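Local coordinates for protein SPT6 (Antonospora locustae, PDB 2XP1) that is a transcription elongation factor whose tandem SH2 domains enable it to interact with RNA polymerase II, and probably also acts as a histone chaperone, at residues 10-14 with 15-19; 24-27 with 28-32; 63-67 with 68-72; 76-79 with 80-84; 128-131 with 132-135. All coordinates share one frame; numbering follows the deposited sequence.

Interaction 1: residues 10-14 with 15-19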
# COMPACT_ATOMS: atom_id res chain seq x y z
N ARG A 10 -4.42 -26.24 -8.15
CA ARG A 10 -3.53 -25.91 -9.26
C ARG A 10 -2.08 -25.58 -8.85
O ARG A 10 -1.12 -25.85 -9.60
CB ARG A 10 -4.13 -24.80 -10.12
CG ARG A 10 -5.50 -25.17 -10.76
CD ARG A 10 -6.17 -23.97 -11.51
NE ARG A 10 -6.57 -22.86 -10.62
CZ ARG A 10 -5.89 -21.73 -10.48
NH1 ARG A 10 -4.76 -21.56 -11.16
NH2 ARG A 10 -6.31 -20.76 -9.65
N PHE A 11 -1.89 -25.05 -7.65
CA PHE A 11 -0.54 -24.71 -7.26
C PHE A 11 0.36 -25.93 -7.05
O PHE A 11 1.59 -25.79 -7.01
CB PHE A 11 -0.54 -23.77 -6.07
CG PHE A 11 -1.25 -24.29 -4.89
CD1 PHE A 11 -0.67 -25.25 -4.09
CD2 PHE A 11 -2.50 -23.80 -4.55
CE1 PHE A 11 -1.32 -25.73 -2.97
CE2 PHE A 11 -3.16 -24.28 -3.43
CZ PHE A 11 -2.58 -25.26 -2.66
N TYR A 12 -0.23 -27.13 -6.95
CA TYR A 12 0.56 -28.37 -6.86
C TYR A 12 1.44 -28.53 -8.08
O TYR A 12 2.57 -28.95 -7.98
CB TYR A 12 -0.33 -29.61 -6.70
CG TYR A 12 -0.78 -29.93 -5.26
CD1 TYR A 12 -0.91 -28.94 -4.30
CD2 TYR A 12 -1.10 -31.23 -4.89
CE1 TYR A 12 -1.34 -29.22 -3.01
CE2 TYR A 12 -1.53 -31.54 -3.59
CZ TYR A 12 -1.64 -30.53 -2.65
OH TYR A 12 -2.07 -30.83 -1.36
N LYS A 13 0.94 -28.13 -9.23
CA LYS A 13 1.66 -28.22 -10.50
C LYS A 13 2.79 -27.17 -10.63
O LYS A 13 3.61 -27.23 -11.56
CB LYS A 13 0.67 -28.11 -11.69
CG LYS A 13 -0.52 -29.10 -11.64
CD LYS A 13 -1.46 -29.02 -12.91
CE LYS A 13 -2.38 -30.28 -12.98
NZ LYS A 13 -3.45 -30.33 -14.07
N HIS A 14 2.83 -26.20 -9.71
CA HIS A 14 3.82 -25.15 -9.83
C HIS A 14 5.20 -25.59 -9.35
O HIS A 14 5.31 -26.23 -8.31
CB HIS A 14 3.41 -23.88 -9.11
CG HIS A 14 4.21 -22.70 -9.53
ND1 HIS A 14 5.35 -22.30 -8.87
CD2 HIS A 14 4.08 -21.87 -10.59
CE1 HIS A 14 5.86 -21.25 -9.48
NE2 HIS A 14 5.11 -20.97 -10.53
N PRO A 15 6.26 -25.23 -10.09
CA PRO A 15 7.64 -25.64 -9.76
C PRO A 15 8.16 -25.11 -8.43
O PRO A 15 9.09 -25.69 -7.83
CB PRO A 15 8.48 -25.08 -10.93
CG PRO A 15 7.53 -24.21 -11.77
CD PRO A 15 6.14 -24.74 -11.48
N LEU A 16 7.57 -24.03 -7.92
CA LEU A 16 8.06 -23.54 -6.65
C LEU A 16 7.40 -24.20 -5.49
O LEU A 16 7.83 -24.04 -4.37
CB LEU A 16 7.94 -22.03 -6.55
CG LEU A 16 9.07 -21.40 -7.37
CD1 LEU A 16 8.51 -20.21 -8.05
CD2 LEU A 16 10.25 -21.01 -6.54
N PHE A 17 6.33 -24.95 -5.77
CA PHE A 17 5.60 -25.65 -4.72
C PHE A 17 6.40 -26.84 -4.20
O PHE A 17 6.80 -27.72 -4.97
CB PHE A 17 4.24 -26.12 -5.23
CG PHE A 17 3.48 -26.93 -4.22
CD1 PHE A 17 2.70 -26.29 -3.23
CD2 PHE A 17 3.51 -28.31 -4.26
CE1 PHE A 17 2.01 -27.04 -2.27
CE2 PHE A 17 2.81 -29.05 -3.31
CZ PHE A 17 2.07 -28.40 -2.30
N LYS A 18 6.63 -26.85 -2.89
CA LYS A 18 7.30 -27.94 -2.20
C LYS A 18 6.31 -28.55 -1.21
O LYS A 18 5.57 -27.83 -0.52
CB LYS A 18 8.55 -27.45 -1.45
CG LYS A 18 9.66 -26.84 -2.33
CD LYS A 18 10.83 -27.80 -2.63
CE LYS A 18 12.05 -27.12 -3.28
NZ LYS A 18 11.74 -26.44 -4.61
N ASN A 19 6.30 -29.87 -1.17
CA ASN A 19 5.42 -30.60 -0.28
C ASN A 19 6.07 -30.63 1.09
O ASN A 19 6.56 -31.66 1.51
CB ASN A 19 5.17 -32.02 -0.83
CG ASN A 19 4.19 -32.84 0.04
OD1 ASN A 19 3.24 -32.28 0.63
ND2 ASN A 19 4.42 -34.17 0.12
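His14 turns the chain here, and its side chain and carbonyl each take a backbone N-H from the residues that follow. Leu16 N donates to His14 ND1 at 3.0 Å, reaching the imidazole from well out of its plane, while Phe17 N donates to His14 O, also at 3.0 Å, and closes a type I turn from His14 to Phe17. Pro15 lies over one face of the imidazole: its CD sits 3.6 Å from the ring centroid, a CH-pi contact. Leu16 runs alongside the same ring, with CD1 3.2 Å from His14 CE1.

The second half of the contact is an aromatic cluster of Phe11, Tyr12 and Phe17. Phe17 points back at the helically wound residues 10-13, its CG anti to the backbone N (chi1 176°), and this brings the ring up against both Phe11 and Tyr12. Phe11 meets it obliquely, with planes at 47° and the closest approach of the side chains, 3.6 Å, between the two CD1 atoms. Tyr12 is nearly parallel to Phe17 (22° between planes) but slid along it, so overlap is slight; Tyr12 CE1 comes to 3.6 Å from Phe17 CZ, and Tyr12 CA lies over the face of the Phe17 ring.

Further out, Lys13 N bonds Arg10 O and His14 N bonds Phe11 O, both i to i+3. His14 NE2 bonds to Asp81 at the start of helix 80-100, where Phe11 and His14 also pack on Ile80. Leu16 and Phe17 face Ile38 of strand 36-40, beside which strand 17-18 forms the outer edge of the sheet.

Interaction 2: residues 24-27 with 28-32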
# COMPACT_ATOMS: atom_id res chain seq x y z
N GLU A 24 9.88 -28.57 7.96
CA GLU A 24 10.61 -29.00 6.77
C GLU A 24 10.99 -27.82 5.87
O GLU A 24 12.11 -27.80 5.32
CB GLU A 24 9.82 -30.06 5.99
CG GLU A 24 9.78 -31.40 6.72
CD GLU A 24 8.56 -32.27 6.34
OE1 GLU A 24 7.66 -31.80 5.60
OE2 GLU A 24 8.49 -33.43 6.83
N SER A 25 10.09 -26.83 5.75
CA SER A 25 10.34 -25.62 4.94
C SER A 25 11.49 -24.81 5.49
O SER A 25 12.38 -24.41 4.76
CB SER A 25 9.12 -24.72 4.96
OG SER A 25 8.06 -25.45 4.40
N GLU A 26 11.44 -24.58 6.79
CA GLU A 26 12.43 -23.78 7.46
C GLU A 26 13.72 -24.56 7.45
O GLU A 26 14.76 -24.02 7.10
CB GLU A 26 11.97 -23.43 8.86
CG GLU A 26 10.66 -22.65 8.86
CD GLU A 26 10.37 -21.99 10.19
OE1 GLU A 26 11.01 -22.38 11.20
OE2 GLU A 26 9.47 -21.09 10.24
N ASN A 27 13.66 -25.84 7.76
CA ASN A 27 14.84 -26.71 7.62
C ASN A 27 15.48 -26.61 6.27
O ASN A 27 16.69 -26.35 6.16
CB ASN A 27 14.51 -28.17 7.88
CG ASN A 27 15.10 -28.65 9.16
OD1 ASN A 27 15.63 -27.85 9.93
ND2 ASN A 27 15.04 -29.95 9.40
N TYR A 28 14.66 -26.82 5.24
CA TYR A 28 15.15 -26.81 3.89
C TYR A 28 15.74 -25.45 3.57
O TYR A 28 16.79 -25.37 2.94
CB TYR A 28 14.03 -27.13 2.93
CG TYR A 28 14.41 -26.92 1.48
CD1 TYR A 28 15.08 -27.93 0.75
CD2 TYR A 28 14.09 -25.74 0.84
CE1 TYR A 28 15.43 -27.73 -0.59
CE2 TYR A 28 14.42 -25.52 -0.49
CZ TYR A 28 15.08 -26.52 -1.20
OH TYR A 28 15.39 -26.28 -2.51
N LEU A 29 15.07 -24.39 4.00
CA LEU A 29 15.58 -23.06 3.76
C LEU A 29 16.84 -22.76 4.59
O LEU A 29 17.70 -21.99 4.16
CB LEU A 29 14.50 -21.98 3.99
CG LEU A 29 13.26 -21.95 3.07
CD1 LEU A 29 12.25 -20.88 3.46
CD2 LEU A 29 13.63 -21.74 1.60
N ARG A 30 16.94 -23.33 5.80
CA ARG A 30 18.11 -23.07 6.66
C ARG A 30 19.39 -23.43 5.90
O ARG A 30 20.36 -22.67 5.91
CB ARG A 30 18.09 -23.87 7.99
CG ARG A 30 17.46 -23.16 9.20
CD ARG A 30 17.24 -24.12 10.40
NE ARG A 30 16.11 -23.69 11.24
CZ ARG A 30 15.00 -24.40 11.46
NH1 ARG A 30 14.83 -25.60 10.91
NH2 ARG A 30 14.03 -23.91 12.23
N SER A 31 19.35 -24.57 5.21
CA SER A 31 20.53 -25.14 4.57
C SER A 31 20.54 -25.06 3.03
O SER A 31 21.42 -25.63 2.38
CB SER A 31 20.75 -26.57 5.07
OG SER A 31 19.53 -27.30 4.98
N SER A 32 19.58 -24.33 2.45
CA SER A 32 19.55 -24.07 0.99
C SER A 32 20.12 -22.66 0.73
O SER A 32 20.19 -21.84 1.64
CB SER A 32 18.10 -24.19 0.47
OG SER A 32 17.97 -23.95 -0.92
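Glu24 opens the contact through its backbone: its carbonyl O accepts from Tyr28 N at 2.7 Å, one of the i to i+4 bonds of helix 22-31, the helix of the beta-alpha-beta unit between strands 17-18 and 36-40 of the SH2 fold. The Tyr28 ring swings away from this turn, its CG anti to the backbone N (chi1 171°), and its hydroxyl bonds to Asp34 beyond the helix.

Ser25 repeats the pattern, its O taking Leu29 N at 2.8 Å, with Leu29 CG tucked 3.1 Å from that same carbonyl oxygen. Ser25 OG itself turns back to bond Asn21 O. Both residues lie on the side of the helix that packs on Leu37 of strand 36-40, and Leu29 also reaches Phe58.

Glu26 O receives Arg30 N almost in line with its carbonyl bond. One turn on, the arginine chain runs extended back toward the preceding turn, and its guanidinium lies across Glu26 with CB over one face. Glu26 OE1 stands 3.5 Å from Arg30 NH2, but well out of the guanidinium plane, so this salt bridge is a matter of charge alone. Glu26 OE2 has a firmer partner in His60.

Asn27 meets the guanidinium at its edge: OD1 lies 2.6 Å from Arg30 NH1, although the bent angle of 122° makes this a weak bond. Its backbone O is shared by Ser31 OG, at 3.2 Å, and, weakly, by Ser31 N.

The guanidinium therefore has a carboxylate oxygen well out of its plane and an amide oxygen at its edge; since no N-H points at the first and the second bond is weak, the attraction is probably mainly electrostatic and fairly tolerant of small movements of the exposed arginine.

Interaction 3: residues 63-67 with 68-72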
# COMPACT_ATOMS: atom_id res chain seq x y z
N ILE A 63 -1.32 -17.89 0.65
CA ILE A 63 -1.68 -17.56 -0.72
C ILE A 63 -2.88 -18.37 -1.01
O ILE A 63 -2.79 -19.60 -1.07
CB ILE A 63 -0.61 -17.94 -1.76
CG1 ILE A 63 0.69 -17.13 -1.58
CG2 ILE A 63 -1.15 -17.79 -3.22
CD1 ILE A 63 1.90 -17.69 -2.41
N GLU A 64 -4.01 -17.69 -1.20
CA GLU A 64 -5.25 -18.37 -1.51
C GLU A 64 -5.45 -18.61 -2.99
O GLU A 64 -5.13 -17.76 -3.82
CB GLU A 64 -6.45 -17.63 -0.91
CG GLU A 64 -6.43 -17.63 0.60
CD GLU A 64 -7.82 -17.56 1.19
OE1 GLU A 64 -8.61 -18.47 0.86
OE2 GLU A 64 -8.13 -16.59 1.96
N GLU A 65 -5.94 -19.81 -3.32
CA GLU A 65 -6.26 -20.15 -4.70
C GLU A 65 -7.74 -20.10 -4.88
O GLU A 65 -8.48 -20.79 -4.18
CB GLU A 65 -5.77 -21.55 -5.04
CG GLU A 65 -6.10 -21.96 -6.47
CD GLU A 65 -5.44 -23.28 -6.86
OE1 GLU A 65 -6.16 -24.31 -6.91
OE2 GLU A 65 -4.19 -23.28 -7.08
N HIS A 66 -8.16 -19.29 -5.85
CA HIS A 66 -9.54 -19.15 -6.24
C HIS A 66 -9.61 -19.62 -7.66
O HIS A 66 -8.59 -20.07 -8.19
CB HIS A 66 -10.01 -17.69 -6.09
CG HIS A 66 -9.87 -17.16 -4.69
ND1 HIS A 66 -9.31 -15.93 -4.41
CD2 HIS A 66 -10.16 -17.72 -3.49
CE1 HIS A 66 -9.30 -15.75 -3.10
NE2 HIS A 66 -9.80 -16.82 -2.52
N SER A 67 -10.77 -19.51 -8.29
CA SER A 67 -10.98 -20.14 -9.59
C SER A 67 -9.99 -19.79 -10.72
O SER A 67 -9.61 -20.68 -11.50
CB SER A 67 -12.41 -19.96 -10.08
OG SER A 67 -12.59 -20.75 -11.24
N GLU A 68 -9.59 -18.52 -10.83
CA GLU A 68 -8.51 -18.19 -11.76
C GLU A 68 -7.37 -17.46 -11.08
O GLU A 68 -6.18 -17.77 -11.31
CB GLU A 68 -9.02 -17.37 -12.93
CG GLU A 68 -9.49 -18.19 -14.12
CD GLU A 68 -10.19 -17.33 -15.15
OE1 GLU A 68 -10.15 -16.08 -14.99
OE2 GLU A 68 -10.77 -17.90 -16.12
N HIS A 69 -7.72 -16.52 -10.21
CA HIS A 69 -6.72 -15.74 -9.48
C HIS A 69 -6.29 -16.34 -8.14
O HIS A 69 -6.89 -17.26 -7.61
CB HIS A 69 -7.21 -14.32 -9.31
CG HIS A 69 -7.59 -13.65 -10.60
ND1 HIS A 69 -8.76 -13.94 -11.28
CD2 HIS A 69 -6.96 -12.70 -11.34
CE1 HIS A 69 -8.83 -13.19 -12.37
NE2 HIS A 69 -7.75 -12.43 -12.43
N TYR A 70 -5.20 -15.79 -7.61
CA TYR A 70 -4.75 -16.05 -6.26
C TYR A 70 -4.90 -14.74 -5.47
O TYR A 70 -5.01 -13.66 -6.07
CB TYR A 70 -3.28 -16.55 -6.29
CG TYR A 70 -3.10 -17.90 -6.99
CD1 TYR A 70 -3.08 -18.00 -8.39
CD2 TYR A 70 -3.02 -19.07 -6.26
CE1 TYR A 70 -2.95 -19.23 -9.03
CE2 TYR A 70 -2.90 -20.31 -6.89
CZ TYR A 70 -2.85 -20.37 -8.26
OH TYR A 70 -2.75 -21.60 -8.87
N THR A 71 -4.92 -14.83 -4.14
CA THR A 71 -4.76 -13.66 -3.29
C THR A 71 -3.67 -13.90 -2.29
O THR A 71 -3.50 -15.02 -1.80
CB THR A 71 -6.02 -13.29 -2.51
OG1 THR A 71 -6.42 -14.42 -1.73
CG2 THR A 71 -7.10 -12.91 -3.45
N CYS A 72 -2.93 -12.84 -2.00
CA CYS A 72 -1.86 -12.88 -0.99
C CYS A 72 -1.76 -11.49 -0.39
O CYS A 72 -1.75 -10.48 -1.12
CB CYS A 72 -0.51 -13.23 -1.62
SG CYS A 72 0.77 -13.56 -0.35
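Glu65 OE2 is approached by two groups: Tyr70 OH at 2.8 Å and, weakly, Phe11 N from the N-terminal loop. Tyr70 CG is anti to its own carbonyl carbon (chi1 -65°), which lays the ring alongside the extended glutamate so that both side chains run the same way. Glu65 CG touches Tyr70 CE2 at 3.6 Å, and the carboxylate stands nearly upright to the ring, 80° between planes. Ile63 CG2 meets the near end of that ring at CD2, 3.8 Å away, and Ile63 CG1 is the same distance from Cys72 SG, so Ile63, Glu65, Tyr70 and Cys72 share one face of the sheet. A phenylalanine in place of Tyr70 would probably keep the ring packing but leave Glu65 OE2 without the hydroxyl, its carboxylate then held chiefly by the backbone of Arg10 and Phe11.

Glu64 and Thr71 form the hydrogen-bonded pair, Glu64 N to Thr71 O at 2.8 Å and Thr71 N to Glu64 O at 3.0 Å. On this other face Thr71 OG1 sits 3.3 Å from Glu64 CB, and His66 CE1 comes in across the threonine. Beyond the strands, His66 N bonds His69 O and draws the turn together. The His66 and His69 rings stack on His69 and His66 of the second subunit.

Strands 63-65 and 70-72 run at 161°, an antiparallel beta hairpin within the central sheet of an SH2 domain, here with its turn at the interface between subunits.

Interaction 4: residues 76-79 with 80-84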
# COMPACT_ATOMS: atom_id res chain seq x y z
N HIS A 76 -4.45 -9.04 -5.07
CA HIS A 76 -4.97 -10.02 -5.98
C HIS A 76 -3.92 -10.32 -7.06
O HIS A 76 -3.30 -9.38 -7.52
CB HIS A 76 -6.21 -9.37 -6.56
CG HIS A 76 -6.83 -10.12 -7.68
ND1 HIS A 76 -6.56 -9.83 -9.00
CD2 HIS A 76 -7.73 -11.13 -7.68
CE1 HIS A 76 -7.27 -10.63 -9.77
NE2 HIS A 76 -8.00 -11.42 -9.00
N PHE A 77 -3.73 -11.58 -7.47
CA PHE A 77 -2.72 -11.95 -8.48
C PHE A 77 -3.21 -12.89 -9.56
O PHE A 77 -3.87 -13.87 -9.25
CB PHE A 77 -1.52 -12.59 -7.79
CG PHE A 77 -0.98 -11.77 -6.70
CD1 PHE A 77 -1.47 -11.91 -5.41
CD2 PHE A 77 -0.02 -10.79 -6.97
CE1 PHE A 77 -1.00 -11.10 -4.37
CE2 PHE A 77 0.48 -9.95 -5.93
CZ PHE A 77 0.00 -10.12 -4.62
N GLU A 78 -2.87 -12.62 -10.82
CA GLU A 78 -3.30 -13.48 -11.94
C GLU A 78 -2.86 -14.94 -11.76
O GLU A 78 -3.62 -15.84 -12.13
CB GLU A 78 -2.85 -12.94 -13.32
CG GLU A 78 -3.08 -11.44 -13.60
CD GLU A 78 -4.55 -11.01 -13.66
OE1 GLU A 78 -5.43 -11.88 -13.72
OE2 GLU A 78 -4.81 -9.77 -13.67
N ASP A 79 -1.67 -15.16 -11.20
CA ASP A 79 -1.09 -16.50 -11.03
C ASP A 79 -0.00 -16.49 -9.96
O ASP A 79 0.30 -15.44 -9.40
CB ASP A 79 -0.53 -17.06 -12.35
CG ASP A 79 0.28 -16.04 -13.16
OD1 ASP A 79 1.19 -15.36 -12.64
OD2 ASP A 79 -0.01 -15.91 -14.37
N ILE A 80 0.60 -17.63 -9.68
CA ILE A 80 1.68 -17.66 -8.70
C ILE A 80 2.91 -16.86 -9.14
O ILE A 80 3.48 -16.11 -8.33
CB ILE A 80 2.00 -19.08 -8.23
CG1 ILE A 80 1.09 -19.47 -7.07
CG2 ILE A 80 3.43 -19.23 -7.72
CD1 ILE A 80 0.92 -20.93 -6.98
N ASP A 81 3.30 -16.98 -10.41
CA ASP A 81 4.42 -16.20 -10.98
C ASP A 81 4.25 -14.72 -10.67
O ASP A 81 5.21 -14.06 -10.31
CB ASP A 81 4.48 -16.33 -12.52
CG ASP A 81 5.14 -17.63 -12.98
OD1 ASP A 81 5.47 -18.49 -12.15
OD2 ASP A 81 5.30 -17.77 -14.21
N GLU A 82 3.04 -14.19 -10.85
CA GLU A 82 2.75 -12.79 -10.50
C GLU A 82 2.93 -12.53 -9.00
O GLU A 82 3.46 -11.49 -8.65
CB GLU A 82 1.39 -12.28 -11.02
CG GLU A 82 1.24 -10.72 -10.97
CD GLU A 82 -0.12 -10.17 -11.43
OE1 GLU A 82 -1.15 -10.82 -11.23
OE2 GLU A 82 -0.17 -9.07 -12.00
N VAL A 83 2.54 -13.44 -8.11
CA VAL A 83 2.85 -13.28 -6.65
C VAL A 83 4.36 -13.06 -6.49
O VAL A 83 4.81 -12.13 -5.80
CB VAL A 83 2.41 -14.50 -5.79
CG1 VAL A 83 2.89 -14.41 -4.37
CG2 VAL A 83 0.93 -14.65 -5.81
N ILE A 84 5.15 -13.89 -7.16
CA ILE A 84 6.61 -13.79 -7.04
C ILE A 84 7.23 -12.49 -7.57
O ILE A 84 8.05 -11.86 -6.86
CB ILE A 84 7.26 -15.04 -7.61
CG1 ILE A 84 6.94 -16.19 -6.66
CG2 ILE A 84 8.79 -14.87 -7.67
CD1 ILE A 84 6.52 -17.34 -7.34
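Three hydrogen bonds tie the two residues after strand 75-77 to the first turn of helix 80-100. Asp79 is the N-cap: its OD1 takes Glu82 N at 2.8 Å, nearly along its own C-O axis, giving an amide of the first turn a side-chain acceptor. The carboxylate gets there because Asp79 CG sits between the backbone N and the carbonyl carbon (chi1 44°). The Asp79 carbonyl in turn accepts from Val83 N at 3.3 Å, starting the regular helical bonding. Glu82 answers in the other direction. Extended, with CG anti to the backbone N (chi1 -165°), it reaches back along the chain so that OE1 receives Glu78 N, a short bond of 2.5 Å that is nearly straight at 165°. An alanine here would remove the carboxylate, and Glu78 N would probably be left without this acceptor and the turn before the helix less firmly held.

Like charges crowd the same corner. Glu78 lies beside Glu82, with Glu78 OE2 4.5 Å from Glu82 OE1, a repulsion that the Glu78 N-H on Glu82 OE1 may partly offset.

Apolar contact comes from Phe77 and Val83, whose side chains cross at about a right angle. Val83 CG2 lies over one face of the ring, 4.0 Å from its centroid, in a CH-pi contact, and touches Phe77 CG at 3.6 Å. Val86 and Tyr87 of the same helix also pack on Phe77.

This is an N-capped strand-to-helix turn; Glu82 bonds one residue ahead of the N-cap, so it makes no capping box. In this SH2 protein the turn leads from the outermost strand of the sheet into a long helix.

Interaction 5: residues 128-131 with 132-135. With SO4 (sulfate ion), chain C.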
# COMPACT_ATOMS: atom_id res chain seq x y z
N TYR A 128 17.98 -4.74 13.55
CA TYR A 128 18.01 -6.19 13.47
C TYR A 128 16.60 -6.72 13.24
O TYR A 128 15.63 -6.07 13.59
CB TYR A 128 18.62 -6.78 14.73
CG TYR A 128 18.07 -6.30 16.06
CD1 TYR A 128 17.03 -6.99 16.70
CD2 TYR A 128 18.61 -5.18 16.70
CE1 TYR A 128 16.53 -6.57 17.93
CE2 TYR A 128 18.12 -4.75 17.93
CZ TYR A 128 17.08 -5.45 18.53
OH TYR A 128 16.59 -5.04 19.74
N PHE A 129 16.49 -7.88 12.61
CA PHE A 129 15.17 -8.46 12.35
C PHE A 129 14.61 -8.95 13.64
O PHE A 129 15.36 -9.46 14.46
CB PHE A 129 15.24 -9.62 11.37
CG PHE A 129 15.41 -9.16 9.97
CD1 PHE A 129 16.56 -9.45 9.28
CD2 PHE A 129 14.46 -8.38 9.36
CE1 PHE A 129 16.73 -9.02 7.99
CE2 PHE A 129 14.65 -7.92 8.09
CZ PHE A 129 15.81 -8.25 7.40
N SER A 130 13.30 -8.79 13.78
CA SER A 130 12.55 -9.27 14.95
C SER A 130 12.35 -10.76 14.84
O SER A 130 11.96 -11.27 13.78
CB SER A 130 11.14 -8.62 14.99
OG SER A 130 10.38 -9.13 16.10
N ARG A 131 12.58 -11.45 15.97
CA ARG A 131 12.26 -12.88 16.12
C ARG A 131 10.86 -13.07 16.75
O ARG A 131 10.18 -14.08 16.49
CB ARG A 131 13.34 -13.58 16.96
CG ARG A 131 14.60 -13.97 16.19
CD ARG A 131 15.47 -12.75 15.74
NE ARG A 131 16.66 -13.22 15.02
CZ ARG A 131 17.47 -12.48 14.25
NH1 ARG A 131 17.32 -11.16 14.07
NH2 ARG A 131 18.48 -13.11 13.67
N LYS A 132 10.43 -12.11 17.56
CA LYS A 132 9.09 -12.13 18.16
C LYS A 132 8.04 -11.91 17.09
O LYS A 132 6.95 -12.49 17.15
CB LYS A 132 8.96 -11.08 19.27
CG LYS A 132 10.05 -11.15 20.32
CD LYS A 132 9.62 -10.49 21.65
CE LYS A 132 10.76 -10.48 22.69
NZ LYS A 132 10.32 -10.34 24.12
N TYR A 133 8.37 -11.09 16.08
CA TYR A 133 7.45 -10.84 14.97
C TYR A 133 8.12 -10.98 13.61
O TYR A 133 8.50 -9.99 12.96
CB TYR A 133 6.65 -9.52 15.14
CG TYR A 133 5.98 -9.42 16.52
CD1 TYR A 133 6.64 -8.83 17.58
CD2 TYR A 133 4.71 -9.96 16.75
CE1 TYR A 133 6.06 -8.76 18.85
CE2 TYR A 133 4.11 -9.89 18.04
CZ TYR A 133 4.80 -9.28 19.08
OH TYR A 133 4.26 -9.18 20.34
N PRO A 134 8.28 -12.23 13.15
CA PRO A 134 9.00 -12.46 11.92
C PRO A 134 8.35 -11.63 10.86
O PRO A 134 7.12 -11.70 10.69
CB PRO A 134 8.72 -13.95 11.64
CG PRO A 134 8.53 -14.53 12.99
CD PRO A 134 7.83 -13.49 13.78
N GLY A 135 9.15 -10.89 10.11
CA GLY A 135 8.62 -9.96 9.12
C GLY A 135 8.84 -8.52 9.55
O GLY A 135 8.80 -7.63 8.72
S SO4 C . 12.23 -8.65 18.97
O1 SO4 C . 12.31 -8.56 20.43
O2 SO4 C . 12.54 -10.03 18.56
O3 SO4 C . 13.20 -7.75 18.35
O4 SO4 C . 10.90 -8.26 18.54
O HOH W 1 11.61 -10.34 11.41
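Tyr133 turns its ring obliquely to Ser130, with CD1 4.0 Å from Ser130 OG, and the sulfate's O4 approaches the ring at a slant too. Tyr128 offers an edge instead: its CE1 lies near sulfate O3, close to the ring plane. The third flat group, the guanidinium of Arg131, has Phe129 O in its plane at the edge, and NH1 donates to that oxygen at 2.6 Å. A bend in the arginine chain (chi2 69°) folds it back to do so, and NH2 makes a salt bridge to Asp56.

Ser130 OG lies at the centre of the loop. It takes Tyr133 N at 2.8 Å and hands its proton to sulfate O4 at 2.6 Å, so one hydroxyl both holds the turn and binds the ion. Two consecutive amides meet on sulfate O2, Arg131 N at 3.0 Å and Lys132 N at 3.1 Å, the latter well aimed at 166°. The aliphatic chain of Lys132 runs past the ion, with CG 3.2 Å from O2, and Tyr150 OH and Thr138 OG1 from the adjoining strands complete the grip. Across the loop's other end a water accepts from Gly135 N at 2.8 Å and also lies close to Ser130 O.

The sulfate, probably from the crystallisation liquor, is thus bound by main-chain amides and hydroxyls rather than by the Arg131 guanidinium. Such a cradle following the first strand of the second sheet is consistent with an SH2-like phosphate site, in which backbone N-H groups and hydroxyls would spread the charge of a bound phosphate group.

Interactions 1, 3 and 4 form one joined region on the same side of the chain's centre. Between 1 and 3, Arg10 NH2 lies 2.8 Å from His66 O; between 1 and 4, His14 NE2 lies 3.0 Å from Asp81 OD1; and between 3 and 4, Tyr70 O lies 2.8 Å from Phe77 N, across neighbouring strands. Interaction 2 sits on the helix following strand 17-18 and touches interaction 1 through Lys18 and Tyr28. Interaction 5, on the other sheet, stands apart with the sulfate: its centre is about 27 Å from those of interactions 1 and 3, though its nearest atoms come to about 7 Å from interaction 2.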